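Local coordinates for protein probable hydrolase (Pseudomonas aeruginosa, PDB 3OM8) that probably works as an alpha/beta-fold hydrolase and is tentatively assigned as a 3-oxoadipate enol-lactonase, at residues 74-79 with 196-201; 103-108 with 128-133; 121-126 with 228-233. All blocks are in the same frame, centred on the assembly; numbering follows the deposited sequence.

Contact 1. Residues 74-79 with 196-201; sequences YTLARL and RDTDLR
L76, in the first turn of helix 76-90, meets T198 and L200 in the loop between helix 185-196 and strand 211-216, beside a bound MES molecule, probably from the crystallisation liquor, which may mark a pocket. One methyl does nearly all the touching: L76 CD2 lies 3.6 Å from T198 OG1, and the two side chains cross at about a right angle. The same CD2 reaches L200 CD1 at 4.2 Å. With CG anti to the backbone N (chi1 -177°), L76 extends its isobutyl group across to the loop. T198 OG1 has its polar partner in A194 O of helix 185-196; toward L76 it makes only a van der Waals contact. In this alpha/beta hydrolase the helix start is marked by T75 as N-cap: T75 OG1 accepts from R78 N at 3.1 Å. D199 and R201 form an Asx turn in the loop, with D199 OD1 accepting from R201 N at 3.3 Å. From the opposite face of the carboxylate R201 NE reaches the same D199 OD1 at 2.8 Å, while R201 NH2 bonds D199 OD2 at 2.8 Å, a side-on grip lying in the guanidinium plane. D199 N bonds a sulfonate oxygen of the MES.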
loop_
_atom_site.group_PDB
_atom_site.type_symbol
_atom_site.label_atom_id
_atom_site.label_comp_id
_atom_site.label_asym_id
_atom_site.label_seq_id
_atom_site.Cartn_x
_atom_site.Cartn_y
_atom_site.Cartn_z
ATOM N N TYR B 74 -28.385 10.630 -13.357
ATOM C CA TYR B 74 -27.244 10.910 -14.221
ATOM C C TYR B 74 -26.605 9.577 -14.567
ATOM O O TYR B 74 -26.560 8.689 -13.728
ATOM C CB TYR B 74 -26.200 11.761 -13.505
ATOM C CG TYR B 74 -26.718 13.034 -12.870
ATOM C CD1 TYR B 74 -27.876 13.649 -13.321
ATOM C CD2 TYR B 74 -26.021 13.636 -11.837
ATOM C CE1 TYR B 74 -28.331 14.823 -12.739
ATOM C CE2 TYR B 74 -26.459 14.793 -11.257
ATOM C CZ TYR B 74 -27.615 15.386 -11.704
ATOM O OH TYR B 74 -28.037 16.547 -11.099
ATOM N N THR B 75 -26.128 9.425 -15.799
ATOM C CA THR B 75 -25.294 8.274 -16.143
ATOM C C THR B 75 -23.811 8.622 -15.957
ATOM O O THR B 75 -23.423 9.796 -16.013
ATOM C CB THR B 75 -25.474 7.850 -17.592
ATOM O OG1 THR B 75 -24.970 8.882 -18.446
ATOM C CG2 THR B 75 -26.946 7.604 -17.897
ATOM N N LEU B 76 -22.983 7.602 -15.742
ATOM C CA LEU B 76 -21.541 7.809 -15.643
ATOM C C LEU B 76 -21.028 8.480 -16.913
ATOM O O LEU B 76 -20.260 9.443 -16.859
ATOM C CB LEU B 76 -20.818 6.477 -15.408
ATOM C CG LEU B 76 -19.300 6.560 -15.220
ATOM C CD1 LEU B 76 -18.938 7.575 -14.135
ATOM C CD2 LEU B 76 -18.721 5.179 -14.903
ATOM N N ALA B 77 -21.480 7.970 -18.054
ATOM C CA ALA B 77 -21.034 8.448 -19.356
ATOM C C ALA B 77 -21.255 9.948 -19.502
ATOM O O ALA B 77 -20.422 10.655 -20.070
ATOM C CB ALA B 77 -21.757 7.689 -20.466
ATOM N N ARG B 78 -22.392 10.423 -19.000
ATOM C CA ARG B 78 -22.726 11.842 -19.049
ATOM C C ARG B 78 -21.786 12.666 -18.171
ATOM O O ARG B 78 -21.388 13.763 -18.552
ATOM C CB ARG B 78 -24.178 12.068 -18.616
ATOM C CG ARG B 78 -24.640 13.518 -18.692
ATOM C CD ARG B 78 -24.550 14.079 -20.115
ATOM N NE ARG B 78 -23.491 15.076 -20.223
ATOM C CZ ARG B 78 -23.201 15.763 -21.324
ATOM N NH1 ARG B 78 -22.209 16.644 -21.304
ATOM N NH2 ARG B 78 -23.893 15.574 -22.439
ATOM N N LEU B 79 -21.442 12.146 -16.995
ATOM C CA LEU B 79 -20.496 12.829 -16.111
ATOM C C LEU B 79 -19.088 12.900 -16.735
ATOM O O LEU B 79 -18.334 13.842 -16.499
ATOM C CB LEU B 79 -20.433 12.135 -14.750
ATOM C CG LEU B 79 -21.733 12.034 -13.955
ATOM C CD1 LEU B 79 -21.481 11.335 -12.621
ATOM C CD2 LEU B 79 -22.338 13.416 -13.733
ATOM N N ARG B 196 -24.664 3.880 -8.799
ATOM C CA ARG B 196 -25.446 2.647 -8.770
ATOM C C ARG B 196 -25.203 1.763 -9.989
ATOM O O ARG B 196 -25.032 0.554 -9.857
ATOM C CB ARG B 196 -26.941 2.974 -8.651
ATOM C CG ARG B 196 -27.856 1.764 -8.638
ATOM C CD ARG B 196 -29.289 2.171 -9.014
ATOM N NE ARG B 196 -29.304 2.816 -10.323
ATOM C CZ ARG B 196 -30.189 3.725 -10.719
ATOM N NH1 ARG B 196 -31.171 4.120 -9.914
ATOM N NH2 ARG B 196 -30.082 4.244 -11.932
ATOM N N ASP B 197 -25.183 2.367 -11.173
ATOM C CA ASP B 197 -25.097 1.605 -12.417
ATOM C C ASP B 197 -23.682 1.182 -12.775
ATOM O O ASP B 197 -23.453 0.558 -13.807
ATOM C CB ASP B 197 -25.686 2.415 -13.571
ATOM C CG ASP B 197 -27.171 2.701 -13.388
ATOM O OD1 ASP B 197 -27.834 1.977 -12.604
ATOM O OD2 ASP B 197 -27.672 3.650 -14.039
ATOM N N THR B 198 -22.726 1.517 -11.921
ATOM C CA THR B 198 -21.326 1.339 -12.271
ATOM C C THR B 198 -20.700 0.033 -11.792
ATOM O O THR B 198 -20.685 -0.256 -10.594
ATOM C CB THR B 198 -20.489 2.497 -11.724
ATOM O OG1 THR B 198 -20.863 3.702 -12.398
ATOM C CG2 THR B 198 -19.005 2.224 -11.939
ATOM N N ASP B 199 -20.184 -0.750 -12.734
ATOM C CA ASP B 199 -19.259 -1.833 -12.401
ATOM C C ASP B 199 -18.140 -1.931 -13.444
ATOM O O ASP B 199 -18.301 -2.574 -14.476
ATOM C CB ASP B 199 -19.980 -3.176 -12.262
ATOM C CG ASP B 199 -19.058 -4.276 -11.736
ATOM O OD1 ASP B 199 -17.879 -3.984 -11.457
ATOM O OD2 ASP B 199 -19.506 -5.429 -11.590
ATOM N N LEU B 200 -17.004 -1.297 -13.169
ATOM C CA LEU B 200 -15.909 -1.258 -14.133
ATOM C C LEU B 200 -14.890 -2.389 -13.959
ATOM O O LEU B 200 -13.977 -2.524 -14.766
ATOM C CB LEU B 200 -15.209 0.107 -14.094
ATOM C CG LEU B 200 -16.153 1.284 -14.331
ATOM C CD1 LEU B 200 -15.406 2.601 -14.334
ATOM C CD2 LEU B 200 -16.917 1.089 -15.651
ATOM N N ARG B 201 -15.055 -3.202 -12.920
ATOM C CA ARG B 201 -14.034 -4.191 -12.541
ATOM C C ARG B 201 -13.475 -5.008 -13.718
ATOM O O ARG B 201 -12.267 -5.118 -13.885
ATOM C CB ARG B 201 -14.551 -5.121 -11.435
ATOM C CG ARG B 201 -14.830 -4.434 -10.091
ATOM C CD ARG B 201 -15.498 -5.387 -9.098
ATOM N NE ARG B 201 -16.827 -5.791 -9.554
ATOM C CZ ARG B 201 -17.551 -6.760 -9.001
ATOM N NH1 ARG B 201 -17.077 -7.442 -7.965
ATOM N NH2 ARG B 201 -18.754 -7.054 -9.490
#

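Contact 2. Residues 103-108 with 128-133; sequences GGIVGQ and AWLGPA
I105 and Q108, three residues apart on helix 102-113, face A128 and L130 of the loop that leads from strand 118-124 to helix 134-145. The helix is the one that follows the probable nucleophile elbow of the alpha/beta hydrolase fold, a GxSxG pattern ending in G103. The two pairs of side chains differ in character. I105 and L130 meet through methyls, I105 CD1 lying 4.2 Å from L130 CD1. The outer torsion of I105 is extended (chi2 -176°), which carries CD1 away from the helix and out to the leucine. L130 also packs on V195 of helix 185-196, and its side chain lies about 4 Å from a bound ethanediol, probably from the crystallisation liquor.

Q108 makes the closer approach: its OE1 is 3.4 Å from A128 CB and equally near A128 CA, a van der Waals contact with no hydrogen bond across it. Its CG sits beside the backbone N (chi1 -64°), the chain runs extended beyond CG to reach the loop, and the amide is held through its nitrogen. Q108 NE2 donates to G104 O at 3.1 Å with an N-H...O angle of 156°, and it is also bonded to S127 O, immediately before A128. Two hydrogen bonds therefore fix the amide's rotation and leave OE1 turned to the alanine.

Beyond the contact, W129 has a cation-pi partner in R201 and packs on Y218 of the second subunit; G131 N lies over one face of the W129 ring, nearer its edge than its centre. G104 O serves two donors from opposite faces of its carbonyl plane: besides Q108 NE2 it takes the helical Q108 N at 3.0 Å.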
loop_
_atom_site.group_PDB
_atom_site.type_symbol
_atom_site.label_atom_id
_atom_site.label_comp_id
_atom_site.label_asym_id
_atom_site.label_seq_id
_atom_site.Cartn_x
_atom_site.Cartn_y
_atom_site.Cartn_z
ATOM N N GLY B 103 -15.349 11.544 -8.528
ATOM C CA GLY B 103 -14.389 12.046 -9.502
ATOM C C GLY B 103 -13.464 10.939 -10.006
ATOM O O GLY B 103 -13.050 10.932 -11.168
ATOM N N GLY B 104 -13.143 9.997 -9.130
ATOM C CA GLY B 104 -12.267 8.888 -9.490
ATOM C C GLY B 104 -12.941 7.915 -10.445
ATOM O O GLY B 104 -12.278 7.300 -11.294
ATOM N N ILE B 105 -14.263 7.783 -10.302
ATOM C CA ILE B 105 -15.054 6.926 -11.181
ATOM C C ILE B 105 -15.130 7.572 -12.564
ATOM O O ILE B 105 -14.980 6.903 -13.594
ATOM C CB ILE B 105 -16.476 6.665 -10.630
ATOM C CG1 ILE B 105 -16.434 6.133 -9.192
ATOM C CG2 ILE B 105 -17.209 5.663 -11.508
ATOM C CD1 ILE B 105 -17.846 5.758 -8.638
ATOM N N VAL B 106 -15.349 8.884 -12.585
ATOM C CA VAL B 106 -15.248 9.630 -13.828
ATOM C C VAL B 106 -13.875 9.407 -14.469
ATOM O O VAL B 106 -13.762 9.216 -15.680
ATOM C CB VAL B 106 -15.505 11.130 -13.608
ATOM C CG1 VAL B 106 -15.336 11.894 -14.915
ATOM C CG2 VAL B 106 -16.914 11.345 -13.051
ATOM N N GLY B 107 -12.833 9.413 -13.643
ATOM C CA GLY B 107 -11.486 9.155 -14.119
ATOM C C GLY B 107 -11.361 7.824 -14.835
ATOM O O GLY B 107 -10.840 7.753 -15.950
ATOM N N GLN B 108 -11.832 6.758 -14.197
ATOM C CA GLN B 108 -11.741 5.435 -14.801
ATOM C C GLN B 108 -12.496 5.394 -16.130
ATOM O O GLN B 108 -12.026 4.780 -17.094
ATOM C CB GLN B 108 -12.283 4.375 -13.849
ATOM C CG GLN B 108 -11.487 4.232 -12.564
ATOM C CD GLN B 108 -12.284 3.549 -11.482
ATOM O OE1 GLN B 108 -12.531 2.348 -11.546
ATOM N NE2 GLN B 108 -12.709 4.315 -10.482
ATOM N N ALA B 128 -14.123 0.833 -8.373
ATOM C CA ALA B 128 -14.634 0.426 -9.672
ATOM C C ALA B 128 -16.025 -0.188 -9.549
ATOM O O ALA B 128 -16.666 -0.485 -10.552
ATOM C CB ALA B 128 -13.688 -0.555 -10.327
ATOM N N TRP B 129 -16.488 -0.381 -8.319
ATOM C CA TRP B 129 -17.791 -1.000 -8.097
ATOM C C TRP B 129 -18.230 -0.867 -6.652
ATOM O O TRP B 129 -17.597 -1.412 -5.750
ATOM C CB TRP B 129 -17.780 -2.472 -8.510
ATOM C CG TRP B 129 -19.022 -3.229 -8.106
ATOM C CD1 TRP B 129 -20.258 -3.154 -8.687
ATOM C CD2 TRP B 129 -19.136 -4.181 -7.038
ATOM N NE1 TRP B 129 -21.129 -4.001 -8.045
ATOM C CE2 TRP B 129 -20.465 -4.643 -7.031
ATOM C CE3 TRP B 129 -18.241 -4.690 -6.090
ATOM C CZ2 TRP B 129 -20.924 -5.587 -6.110
ATOM C CZ3 TRP B 129 -18.694 -5.627 -5.178
ATOM C CH2 TRP B 129 -20.025 -6.063 -5.193
ATOM N N LEU B 130 -19.329 -0.144 -6.445
ATOM C CA LEU B 130 -19.818 0.148 -5.106
ATOM C C LEU B 130 -21.154 -0.532 -4.786
ATOM O O LEU B 130 -21.868 -0.107 -3.881
ATOM C CB LEU B 130 -19.904 1.665 -4.899
ATOM C CG LEU B 130 -18.537 2.365 -4.905
ATOM C CD1 LEU B 130 -18.672 3.880 -4.951
ATOM C CD2 LEU B 130 -17.746 1.952 -3.685
ATOM N N GLY B 131 -21.479 -1.594 -5.525
ATOM C CA GLY B 131 -22.680 -2.377 -5.274
ATOM C C GLY B 131 -22.652 -3.060 -3.917
ATOM O O GLY B 131 -21.665 -2.937 -3.183
ATOM N N PRO B 132 -23.729 -3.787 -3.566
ATOM C CA PRO B 132 -24.945 -4.009 -4.361
ATOM C C PRO B 132 -25.681 -2.701 -4.664
ATOM O O PRO B 132 -25.591 -1.753 -3.883
ATOM C CB PRO B 132 -25.799 -4.899 -3.446
ATOM C CG PRO B 132 -24.832 -5.531 -2.505
ATOM C CD PRO B 132 -23.805 -4.467 -2.263
ATOM N N ALA B 133 -26.395 -2.652 -5.784
ATOM C CA ALA B 133 -27.087 -1.424 -6.206
ATOM C C ALA B 133 -28.209 -0.966 -5.258
ATOM O O ALA B 133 -28.507 0.228 -5.174
ATOM C CB ALA B 133 -27.614 -1.576 -7.631
#

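Contact 3. Residues 121-126 with 228-233; sequences LVLANT and ELIAAS
This is an apolar contact of a helix with the end of a sheet strand and the loop that follows it: I230 of helix 224-233 packs against L123, near the C-terminal end of strand 118-124, and T126 just beyond. The strand lies between parallel neighbours 95-100 and 211-216 in the central sheet of the alpha/beta hydrolase fold. Two methyl pairs make the contact, both on I230 but from different branches. I230 CG2 touches L123 CD1 at 3.9 Å, the two side chains crossing obliquely. The other branch, I230 CD1, meets T126 CG2 at the same distance, 3.9 Å, here at about a right angle. CG1 of I230 is beside the backbone N (chi1 -69°) and CG2 is anti to it, so the forked side chain spreads its two methyls over both partners.

The backbones stay well apart: the nearest CA atoms, of T126 and I230, are 9.0 Å from each other, a gap bridged by side chains. Between L123 and T126 the chain leaves the extended conformation at N125, whose phi is +39°. For T126, OG1 is anti to the backbone N (chi1 -168°), and the hydroxyl is hydrogen-bonded to S101 O, in the probable nucleophile elbow, while CG2 turns to the isoleucine. I230 also lies on V213 of strand 211-216 and on Q108.

Because no hydrogen bond or charge pair crosses between the segments, the fit here rests on dispersion and burial of methyl groups, and T126 divides its chemistry, apolar branch to the helix and polar branch to the elbow.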
loop_
_atom_site.group_PDB
_atom_site.type_symbol
_atom_site.label_atom_id
_atom_site.label_comp_id
_atom_site.label_asym_id
_atom_site.label_seq_id
_atom_site.Cartn_x
_atom_site.Cartn_y
_atom_site.Cartn_z
ATOM N N LEU B 121 -3.086 9.468 -14.884
ATOM C CA LEU B 121 -4.336 9.339 -14.149
ATOM C C LEU B 121 -4.098 9.060 -12.667
ATOM O O LEU B 121 -3.386 8.119 -12.304
ATOM C CB LEU B 121 -5.186 8.230 -14.774
ATOM C CG LEU B 121 -6.551 7.876 -14.201
ATOM C CD1 LEU B 121 -7.585 9.012 -14.443
ATOM C CD2 LEU B 121 -7.018 6.561 -14.829
ATOM N N VAL B 122 -4.678 9.901 -11.817
ATOM C CA VAL B 122 -4.682 9.666 -10.377
ATOM C C VAL B 122 -6.111 9.397 -9.894
ATOM O O VAL B 122 -7.050 10.114 -10.256
ATOM C CB VAL B 122 -4.079 10.842 -9.599
ATOM C CG1 VAL B 122 -3.925 10.480 -8.121
ATOM C CG2 VAL B 122 -2.716 11.229 -10.193
ATOM N N LEU B 123 -6.263 8.347 -9.094
ATOM C CA LEU B 123 -7.552 7.916 -8.588
ATOM C C LEU B 123 -7.477 7.877 -7.073
ATOM O O LEU B 123 -6.840 6.989 -6.509
ATOM C CB LEU B 123 -7.856 6.519 -9.117
ATOM C CG LEU B 123 -7.777 6.383 -10.636
ATOM C CD1 LEU B 123 -7.990 4.940 -11.070
ATOM C CD2 LEU B 123 -8.799 7.302 -11.295
ATOM N N ALA B 124 -8.110 8.839 -6.412
ATOM C CA ALA B 124 -8.031 8.936 -4.957
ATOM C C ALA B 124 -9.318 8.462 -4.292
ATOM O O ALA B 124 -10.412 8.833 -4.715
ATOM C CB ALA B 124 -7.720 10.365 -4.538
ATOM N N ASN B 125 -9.180 7.651 -3.248
ATOM C CA ASN B 125 -10.317 7.205 -2.464
ATOM C C ASN B 125 -11.511 6.913 -3.370
ATOM O O ASN B 125 -12.547 7.587 -3.300
ATOM C CB ASN B 125 -10.692 8.281 -1.446
ATOM C CG ASN B 125 -9.565 8.584 -0.466
ATOM O OD1 ASN B 125 -9.496 7.993 0.611
ATOM N ND2 ASN B 125 -8.698 9.527 -0.827
ATOM N N THR B 126 -11.350 5.924 -4.236
ATOM C CA THR B 126 -12.363 5.624 -5.222
ATOM C C THR B 126 -12.550 4.124 -5.369
ATOM O O THR B 126 -12.012 3.333 -4.589
ATOM C CB THR B 126 -12.031 6.248 -6.589
ATOM O OG1 THR B 126 -13.182 6.165 -7.445
ATOM C CG2 THR B 126 -10.860 5.521 -7.240
ATOM N N GLU B 228 -7.136 -1.157 -3.996
ATOM C CA GLU B 228 -6.133 -2.203 -4.230
ATOM C C GLU B 228 -6.540 -3.014 -5.445
ATOM O O GLU B 228 -5.695 -3.386 -6.251
ATOM C CB GLU B 228 -5.977 -3.126 -3.024
ATOM C CG GLU B 228 -5.488 -2.422 -1.778
ATOM C CD GLU B 228 -5.579 -3.291 -0.540
ATOM O OE1 GLU B 228 -5.179 -2.819 0.547
ATOM O OE2 GLU B 228 -6.049 -4.443 -0.648
ATOM N N LEU B 229 -7.840 -3.277 -5.573
ATOM C CA LEU B 229 -8.339 -4.051 -6.700
ATOM C C LEU B 229 -8.086 -3.304 -8.001
ATOM O O LEU B 229 -7.781 -3.911 -9.020
ATOM C CB LEU B 229 -9.832 -4.345 -6.550
ATOM C CG LEU B 229 -10.476 -5.039 -7.757
ATOM C CD1 LEU B 229 -9.796 -6.387 -7.994
ATOM C CD2 LEU B 229 -12.001 -5.212 -7.595
ATOM N N ILE B 230 -8.224 -1.981 -7.962
ATOM C CA ILE B 230 -7.940 -1.155 -9.128
ATOM C C ILE B 230 -6.456 -1.193 -9.505
ATOM O O ILE B 230 -6.115 -1.452 -10.658
ATOM C CB ILE B 230 -8.355 0.303 -8.908
ATOM C CG1 ILE B 230 -9.885 0.425 -8.842
ATOM C CG2 ILE B 230 -7.810 1.173 -10.027
ATOM C CD1 ILE B 230 -10.366 1.800 -8.452
ATOM N N ALA B 231 -5.582 -0.917 -8.535
ATOM C CA ALA B 231 -4.141 -0.933 -8.772
ATOM C C ALA B 231 -3.721 -2.289 -9.319
ATOM O O ALA B 231 -2.975 -2.366 -10.288
ATOM C CB ALA B 231 -3.358 -0.598 -7.487
ATOM N N ALA B 232 -4.229 -3.353 -8.701
ATOM C CA ALA B 232 -3.898 -4.722 -9.094
ATOM C C ALA B 232 -4.385 -5.078 -10.497
ATOM O O ALA B 232 -3.911 -6.039 -11.102
ATOM C CB ALA B 232 -4.467 -5.705 -8.085
ATOM N N SER B 233 -5.319 -4.300 -11.019
ATOM C CA SER B 233 -5.977 -4.654 -12.271
ATOM C C SER B 233 -5.408 -3.904 -13.470
ATOM O O SER B 233 -5.486 -4.380 -14.598
ATOM C CB SER B 233 -7.491 -4.404 -12.172
ATOM O OG SER B 233 -8.096 -5.249 -11.208
#

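Followed from the N terminus, the chain first enters contact 1 at 74-79, on helix 76-90, and closes that loop only at 196-201, where the last of the helices inserted between strands 118-124 and 211-216 ends. Contact 2 (103-108 with 128-133) is nested inside it and ties helix 102-113 to the start of that helical excursion. Contact 3 begins at 121-126, between the two segments of contact 2, and ends at 228-233, so it crosses both of the others and joins the central sheet to helix 224-233. Contacts 1 and 2 meet directly where L200 N lies 2.8 Å from A128 O, a probable hydrogen bond; contacts 2 and 3 meet where L123 CD2 approaches G104 O at 3.5 Å.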